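Local structure of uncharacterized protein (Candida albicans, 5K04) at residues L239-K244 with K252-S257; K221-K224 with E230-H233; I279-I284 with Y312-Q317. The protein probably serves as the non-catalytic subunit of the NatB N-terminal acetyltransferase complex, forming a helical scaffold around its partner NAT3. One frame throughout, in Å; residues are numbered along the deposited sequence.

Interaction 1: L239-K244 with K252-S257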
# COMPACT_ATOMS: atom_id res chain seq x y z
N LEU A 239 -22.70 -14.54 -23.00
CA LEU A 239 -21.87 -13.38 -22.69
C LEU A 239 -20.95 -13.05 -23.85
O LEU A 239 -20.79 -11.88 -24.22
CB LEU A 239 -21.04 -13.63 -21.43
CG LEU A 239 -21.77 -13.82 -20.12
CD1 LEU A 239 -20.77 -13.95 -18.97
CD2 LEU A 239 -22.74 -12.67 -19.89
N LEU A 240 -20.34 -14.08 -24.46
CA LEU A 240 -19.27 -13.89 -25.42
C LEU A 240 -19.79 -13.53 -26.81
O LEU A 240 -19.24 -12.63 -27.47
CB LEU A 240 -18.41 -15.15 -25.50
CG LEU A 240 -17.75 -15.58 -24.19
CD1 LEU A 240 -17.25 -17.03 -24.29
CD2 LEU A 240 -16.62 -14.63 -23.80
N PHE A 241 -20.84 -14.21 -27.27
CA PHE A 241 -21.29 -14.07 -28.65
C PHE A 241 -22.49 -13.14 -28.81
O PHE A 241 -22.81 -12.76 -29.95
CB PHE A 241 -21.63 -15.46 -29.24
CG PHE A 241 -20.43 -16.36 -29.41
CD1 PHE A 241 -19.96 -17.12 -28.36
CD2 PHE A 241 -19.77 -16.42 -30.63
CE1 PHE A 241 -18.86 -17.94 -28.50
CE2 PHE A 241 -18.67 -17.25 -30.79
CZ PHE A 241 -18.21 -18.00 -29.72
N LYS A 242 -23.16 -12.75 -27.72
CA LYS A 242 -24.32 -11.88 -27.80
C LYS A 242 -24.24 -10.62 -26.94
O LYS A 242 -25.02 -9.69 -27.18
CB LYS A 242 -25.60 -12.65 -27.43
CG LYS A 242 -25.95 -13.76 -28.40
CD LYS A 242 -27.28 -14.42 -28.07
CE LYS A 242 -27.58 -15.58 -29.02
NZ LYS A 242 -28.88 -16.26 -28.73
N GLU A 243 -23.34 -10.55 -25.95
CA GLU A 243 -23.26 -9.40 -25.05
C GLU A 243 -21.88 -8.73 -25.08
O GLU A 243 -21.54 -7.96 -24.18
CB GLU A 243 -23.65 -9.83 -23.64
CG GLU A 243 -25.12 -10.29 -23.58
CD GLU A 243 -25.60 -10.68 -22.18
OE1 GLU A 243 -26.74 -11.17 -22.08
OE2 GLU A 243 -24.85 -10.51 -21.19
N LYS A 244 -21.10 -9.02 -26.13
CA LYS A 244 -19.78 -8.44 -26.41
C LYS A 244 -18.97 -8.21 -25.13
O LYS A 244 -18.48 -7.11 -24.84
CB LYS A 244 -19.88 -7.14 -27.22
CG LYS A 244 -20.99 -6.16 -26.87
CD LYS A 244 -21.41 -5.43 -28.14
CE LYS A 244 -22.42 -4.33 -27.87
NZ LYS A 244 -22.75 -3.59 -29.12
N LYS A 252 -12.25 -19.30 -21.53
CA LYS A 252 -11.70 -20.57 -21.07
C LYS A 252 -12.79 -21.46 -20.50
O LYS A 252 -12.83 -22.67 -20.78
CB LYS A 252 -10.59 -20.33 -20.05
CG LYS A 252 -9.35 -19.66 -20.64
CD LYS A 252 -8.47 -19.00 -19.56
CE LYS A 252 -7.78 -20.03 -18.67
NZ LYS A 252 -6.97 -19.37 -17.62
N LEU A 253 -13.68 -20.89 -19.69
CA LEU A 253 -14.82 -21.65 -19.19
C LEU A 253 -15.69 -22.15 -20.34
O LEU A 253 -16.22 -23.27 -20.27
CB LEU A 253 -15.64 -20.79 -18.22
CG LEU A 253 -14.97 -20.39 -16.89
CD1 LEU A 253 -15.96 -19.65 -16.01
CD2 LEU A 253 -14.42 -21.57 -16.12
N TRP A 254 -15.80 -21.37 -21.42
CA TRP A 254 -16.64 -21.76 -22.55
C TRP A 254 -16.08 -22.98 -23.28
O TRP A 254 -16.86 -23.85 -23.69
CB TRP A 254 -16.79 -20.59 -23.51
CG TRP A 254 -17.62 -20.90 -24.72
CD1 TRP A 254 -18.99 -20.96 -24.80
CD2 TRP A 254 -17.13 -21.16 -26.04
NE1 TRP A 254 -19.38 -21.26 -26.09
CE2 TRP A 254 -18.26 -21.39 -26.87
CE3 TRP A 254 -15.85 -21.24 -26.61
CZ2 TRP A 254 -18.14 -21.68 -28.22
CZ3 TRP A 254 -15.74 -21.54 -27.95
CH2 TRP A 254 -16.87 -21.75 -28.74
N ILE A 255 -14.76 -23.06 -23.46
CA ILE A 255 -14.19 -24.24 -24.13
C ILE A 255 -14.13 -25.42 -23.17
O ILE A 255 -14.30 -26.57 -23.58
CB ILE A 255 -12.80 -23.95 -24.73
CG1 ILE A 255 -11.77 -23.61 -23.64
CG2 ILE A 255 -12.88 -22.87 -25.81
CD1 ILE A 255 -10.34 -23.60 -24.12
N LEU A 256 -13.87 -25.14 -21.89
CA LEU A 256 -13.90 -26.20 -20.89
C LEU A 256 -15.27 -26.86 -20.87
O LEU A 256 -15.39 -28.07 -21.12
CB LEU A 256 -13.55 -25.62 -19.51
CG LEU A 256 -13.67 -26.64 -18.38
CD1 LEU A 256 -12.77 -27.83 -18.64
CD2 LEU A 256 -13.35 -26.01 -17.04
N SER A 257 -16.31 -26.08 -20.60
CA SER A 257 -17.66 -26.64 -20.54
C SER A 257 -18.07 -27.24 -21.87
O SER A 257 -18.76 -28.26 -21.91
CB SER A 257 -18.65 -25.56 -20.07
OG SER A 257 -18.56 -24.39 -20.86
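Just before Trp254, the residue that meets both Leu240 and Phe241 across this contact, the carbonyl oxygen Leu253 O is gripped twice. Ser257 OG donates to it at 2.7 Å and Ser257 N at 2.8 Å, reaching it from opposite faces of the carbonyl plane. The hydroxyl also has a weak hydrogen bond with His233 ND1; across the segments only carbon atoms meet closely. Trp254 carries the contact: its CB points toward 239-244, and with CG anti to the backbone N (chi1 179°) the indole meets both partners. Leu240 touches with one branch, CD1 lying 3.7 Å from Trp254 CB, at the root of the ring. Phe241 instead comes over one indole face near its rim, with Phe241 CE1 3.8 Å from Trp254 CZ2. The Phe241 ring and the six-membered Trp254 ring are inclined at 49°. On the opposite face of the indole His233 stacks, and Trp254 NE1 is hydrogen-bonded to Glu237, so the ring is held between two aromatic groups and by that bond. The contact joins the end of helix 229-242 to helix 248-260, with helix 213-225 packed against Leu239 and Leu253, and helix 277-289 against Ile255.

Interaction 2: K221-K224 with E230-H233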
# COMPACT_ATOMS: atom_id res chain seq x y z
N LYS A 221 -18.39 -19.34 -11.52
CA LYS A 221 -17.54 -20.15 -10.65
C LYS A 221 -18.33 -21.26 -9.98
O LYS A 221 -17.85 -22.39 -9.84
CB LYS A 221 -16.89 -19.24 -9.60
CG LYS A 221 -16.09 -19.97 -8.57
CD LYS A 221 -15.55 -19.02 -7.51
CE LYS A 221 -14.72 -19.80 -6.51
NZ LYS A 221 -14.24 -18.96 -5.40
N ALA A 222 -19.56 -20.95 -9.56
CA ALA A 222 -20.42 -21.95 -8.94
C ALA A 222 -20.75 -23.08 -9.91
O ALA A 222 -20.54 -24.26 -9.59
CB ALA A 222 -21.69 -21.28 -8.41
N MET A 223 -21.23 -22.73 -11.11
CA MET A 223 -21.54 -23.75 -12.12
C MET A 223 -20.35 -24.64 -12.40
O MET A 223 -20.49 -25.86 -12.55
CB MET A 223 -21.97 -23.08 -13.42
CG MET A 223 -23.30 -22.39 -13.36
SD MET A 223 -23.23 -21.08 -14.54
CE MET A 223 -24.68 -21.58 -15.25
N LYS A 224 -19.16 -24.05 -12.50
CA LYS A 224 -17.97 -24.85 -12.74
C LYS A 224 -17.74 -25.82 -11.59
O LYS A 224 -17.51 -27.01 -11.82
CB LYS A 224 -16.77 -23.94 -12.94
CG LYS A 224 -15.50 -24.65 -13.37
CD LYS A 224 -14.31 -23.74 -13.13
CE LYS A 224 -13.00 -24.40 -13.51
NZ LYS A 224 -11.89 -23.46 -13.16
N GLU A 230 -23.39 -27.89 -18.94
CA GLU A 230 -24.39 -27.42 -19.89
C GLU A 230 -24.78 -25.98 -19.57
O GLU A 230 -24.73 -25.11 -20.44
CB GLU A 230 -25.61 -28.34 -19.87
CG GLU A 230 -25.37 -29.71 -20.48
CD GLU A 230 -25.46 -29.72 -22.01
OE1 GLU A 230 -25.78 -28.66 -22.60
OE2 GLU A 230 -25.22 -30.78 -22.62
N ALA A 231 -25.12 -25.71 -18.31
CA ALA A 231 -25.60 -24.38 -17.94
C ALA A 231 -24.52 -23.32 -18.14
O ALA A 231 -24.83 -22.17 -18.45
CB ALA A 231 -26.09 -24.37 -16.49
N LEU A 232 -23.26 -23.69 -17.96
CA LEU A 232 -22.18 -22.72 -18.04
C LEU A 232 -21.78 -22.45 -19.47
O LEU A 232 -21.43 -21.31 -19.81
CB LEU A 232 -20.99 -23.24 -17.25
CG LEU A 232 -19.68 -22.48 -17.35
CD1 LEU A 232 -19.80 -21.10 -16.71
CD2 LEU A 232 -18.60 -23.31 -16.69
N HIS A 233 -21.82 -23.48 -20.32
CA HIS A 233 -21.50 -23.32 -21.73
C HIS A 233 -22.53 -22.42 -22.39
O HIS A 233 -22.18 -21.49 -23.13
CB HIS A 233 -21.46 -24.68 -22.42
CG HIS A 233 -20.92 -24.62 -23.82
ND1 HIS A 233 -19.62 -24.23 -24.10
CD2 HIS A 233 -21.51 -24.88 -25.01
CE1 HIS A 233 -19.44 -24.27 -25.41
NE2 HIS A 233 -20.56 -24.65 -25.98
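Apolar packing dominates the meeting of Met223 with Ala231 and Leu232, on helical segments so close that the CA atoms of Met223 and Leu232 are 6.0 Å apart. The thioether chain of Met223 makes most of it. Near the backbone, Met223 CB faces Leu232 CB at 4.0 Å, and farther out the sulfur lies against the leucine, with Met223 SD 4.0 Å from Leu232 CA. The chain then bends at its last torsion (chi3 129°), which carries the terminal methyl past Leu232 and onto the preceding residue, where Met223 CE is 3.4 Å from Ala231 CB. Leu232 answers with its two branches divided: CD1 lies beside the methionine sulfur, whereas Leu232 CD2 approaches Lys224 CB at 4.2 Å. Only the start of the lysine chain joins this packing, for its extended aliphatic part runs on to Leu253 and Leu256 of helix 248-260.

A second kind of approach sets carbon against backbone. Met223 CE sits 3.3 Å from Ala231 O, a snug van der Waals contact between a methyl and a carbonyl oxygen.

Polar bonds play no part between the two segments, but they tie the second one to its surroundings. Thr236 OG1, four and three residues on, is hydrogen-bonded to both Leu232 O and His233 O, and His233 ND1 makes a weak hydrogen bond with Ser257. Glu201 of helix 197-204 packs on both Met223 and Ala231.

Helices 213-225 and 229-242 follow one another across a short turn and pack at a slant. Consecutive helices packed in this way are consistent with the helical-repeat scaffold expected of a family in the TPR clan.

Interaction 3: I279-I284 with Y312-Q317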
# COMPACT_ATOMS: atom_id res chain seq x y z
N ILE A 279 -8.87 -14.50 -28.52
CA ILE A 279 -9.17 -15.70 -29.29
C ILE A 279 -7.89 -16.35 -29.80
O ILE A 279 -7.80 -17.58 -29.90
CB ILE A 279 -10.14 -15.36 -30.44
CG1 ILE A 279 -11.52 -15.03 -29.90
CG2 ILE A 279 -10.20 -16.49 -31.49
CD1 ILE A 279 -12.48 -14.57 -30.98
N SER A 280 -6.87 -15.54 -30.10
CA SER A 280 -5.60 -16.09 -30.56
C SER A 280 -4.93 -16.89 -29.46
O SER A 280 -4.41 -17.98 -29.71
CB SER A 280 -4.70 -14.96 -31.05
OG SER A 280 -5.26 -14.38 -32.21
N LEU A 281 -4.96 -16.38 -28.23
CA LEU A 281 -4.45 -17.14 -27.09
C LEU A 281 -5.34 -18.33 -26.79
O LEU A 281 -4.86 -19.40 -26.39
CB LEU A 281 -4.32 -16.24 -25.86
CG LEU A 281 -3.19 -15.21 -25.88
CD1 LEU A 281 -3.19 -14.37 -24.63
CD2 LEU A 281 -1.84 -15.88 -26.06
N LEU A 282 -6.66 -18.16 -26.96
CA LEU A 282 -7.58 -19.25 -26.64
C LEU A 282 -7.31 -20.47 -27.50
O LEU A 282 -7.44 -21.60 -27.02
CB LEU A 282 -9.02 -18.78 -26.83
CG LEU A 282 -10.07 -19.76 -26.32
CD1 LEU A 282 -10.01 -19.84 -24.80
CD2 LEU A 282 -11.46 -19.33 -26.79
N LYS A 283 -6.93 -20.25 -28.76
CA LYS A 283 -6.63 -21.36 -29.67
C LYS A 283 -5.49 -22.22 -29.13
O LYS A 283 -5.50 -23.44 -29.31
CB LYS A 283 -6.29 -20.81 -31.06
CG LYS A 283 -7.51 -20.39 -31.84
CD LYS A 283 -7.17 -19.94 -33.24
CE LYS A 283 -8.42 -19.58 -34.04
NZ LYS A 283 -9.27 -20.76 -34.43
N ILE A 284 -4.53 -21.59 -28.45
CA ILE A 284 -3.52 -22.34 -27.71
C ILE A 284 -4.16 -23.11 -26.58
O ILE A 284 -3.88 -24.30 -26.37
CB ILE A 284 -2.43 -21.40 -27.18
CG1 ILE A 284 -1.93 -20.47 -28.30
CG2 ILE A 284 -1.29 -22.22 -26.61
CD1 ILE A 284 -0.92 -19.45 -27.85
N TYR A 312 5.55 -11.52 -25.50
CA TYR A 312 6.36 -12.42 -24.68
C TYR A 312 5.61 -12.88 -23.44
O TYR A 312 5.62 -14.07 -23.11
CB TYR A 312 7.66 -11.73 -24.26
CG TYR A 312 8.43 -12.55 -23.25
CD1 TYR A 312 9.19 -13.64 -23.66
CD2 TYR A 312 8.41 -12.23 -21.91
CE1 TYR A 312 9.90 -14.40 -22.74
CE2 TYR A 312 9.11 -12.98 -20.99
CZ TYR A 312 9.86 -14.07 -21.41
OH TYR A 312 10.55 -14.81 -20.48
N ALA A 313 5.00 -11.93 -22.71
CA ALA A 313 4.31 -12.30 -21.47
C ALA A 313 3.12 -13.22 -21.74
O ALA A 313 2.82 -14.11 -20.94
CB ALA A 313 3.87 -11.03 -20.72
N ASP A 314 2.47 -13.03 -22.88
CA ASP A 314 1.35 -13.89 -23.24
C ASP A 314 1.81 -15.32 -23.58
O ASP A 314 1.17 -16.30 -23.17
CB ASP A 314 0.60 -13.26 -24.42
CG ASP A 314 -0.16 -11.96 -24.03
OD1 ASP A 314 -0.19 -11.59 -22.83
OD2 ASP A 314 -0.74 -11.32 -24.94
N LEU A 315 2.92 -15.47 -24.32
CA LEU A 315 3.33 -16.80 -24.76
C LEU A 315 4.17 -17.55 -23.73
O LEU A 315 4.02 -18.77 -23.57
CB LEU A 315 4.10 -16.71 -26.08
CG LEU A 315 3.22 -16.40 -27.28
CD1 LEU A 315 4.06 -16.28 -28.54
CD2 LEU A 315 2.10 -17.45 -27.46
N SER A 316 5.06 -16.85 -23.02
CA SER A 316 6.00 -17.49 -22.11
C SER A 316 5.30 -18.21 -20.97
O SER A 316 5.96 -19.00 -20.27
CB SER A 316 6.97 -16.45 -21.56
OG SER A 316 6.28 -15.43 -20.85
N GLN A 317 4.01 -17.97 -20.77
CA GLN A 317 3.27 -18.73 -19.77
C GLN A 317 2.96 -20.15 -20.22
O GLN A 317 2.59 -20.99 -19.40
CB GLN A 317 1.98 -18.00 -19.42
CG GLN A 317 0.90 -18.15 -20.46
CD GLN A 317 -0.33 -17.35 -20.11
OE1 GLN A 317 -1.32 -17.89 -19.59
NE2 GLN A 317 -0.28 -16.05 -20.38
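Leu281 and Ile284 of helix 277-289 meet Asp314 and Leu315 of the short helix 311-315 in a buried junction of an all-helical scaffold whose family belongs to the TPR clan. At the start of the second segment, Tyr312 contributes its carbonyl oxygen to the local fold: Ser316 N and Ser316 OG both donate to Tyr312 O, the hydroxyl at 2.7 Å and from above the carbonyl plane. Asp314 comes next and crosses Leu281 at about a right angle. The two leucine branches divide the work, Leu281 CD1 lying 3.9 Å from Asp314 CG and Leu281 CD2 3.9 Å from Asp314 CB. A carboxylate pressed against methyl groups needs polar partners, and Asp314 OD2 has them in a salt bridge to Arg277 NE and a hydrogen bond from Tyr301 OH; the arginine probably helps keep it ionised. Bound coenzyme A lies about 12 Å from this side chain. CB of Leu315 leaves the helix at the flank of the interface, yet its CD2 branch returns and meets Ile284 CD1 at 3.6 Å, while the same Leu315 CD2 lies a looser 4.5 Å from Leu281 CD2. Tyr301 of helix 295-305 packs on both leucines. Ala313 and Asp314 already pack on Tyr84 of the NAT3 chain, and Gln317 NE2 adds a hydrogen bond to Thr49 OG1 of that chain.

The three contacts illustrate how a helical scaffold is built by successive neighbours. Along the chain interaction 2 comes first, then interaction 1, then interaction 3, all on the same side of the chain's centre. Interactions 1 and 2 share helix 229-242 and touch directly, their centres about 11 Å apart. Interaction 3 has its centre about 17 Å from that of interaction 1, and the two meet where Ile255 packs on Leu282. Interactions 2 and 3 stay about 9 Å apart at their nearest atoms, so interaction 1 bridges them. Interactions 1 and 3 both reach NAT3, through Lys244 and Gln317, and interaction 3 also lies near coenzyme A, consistent with a role in holding that subunit.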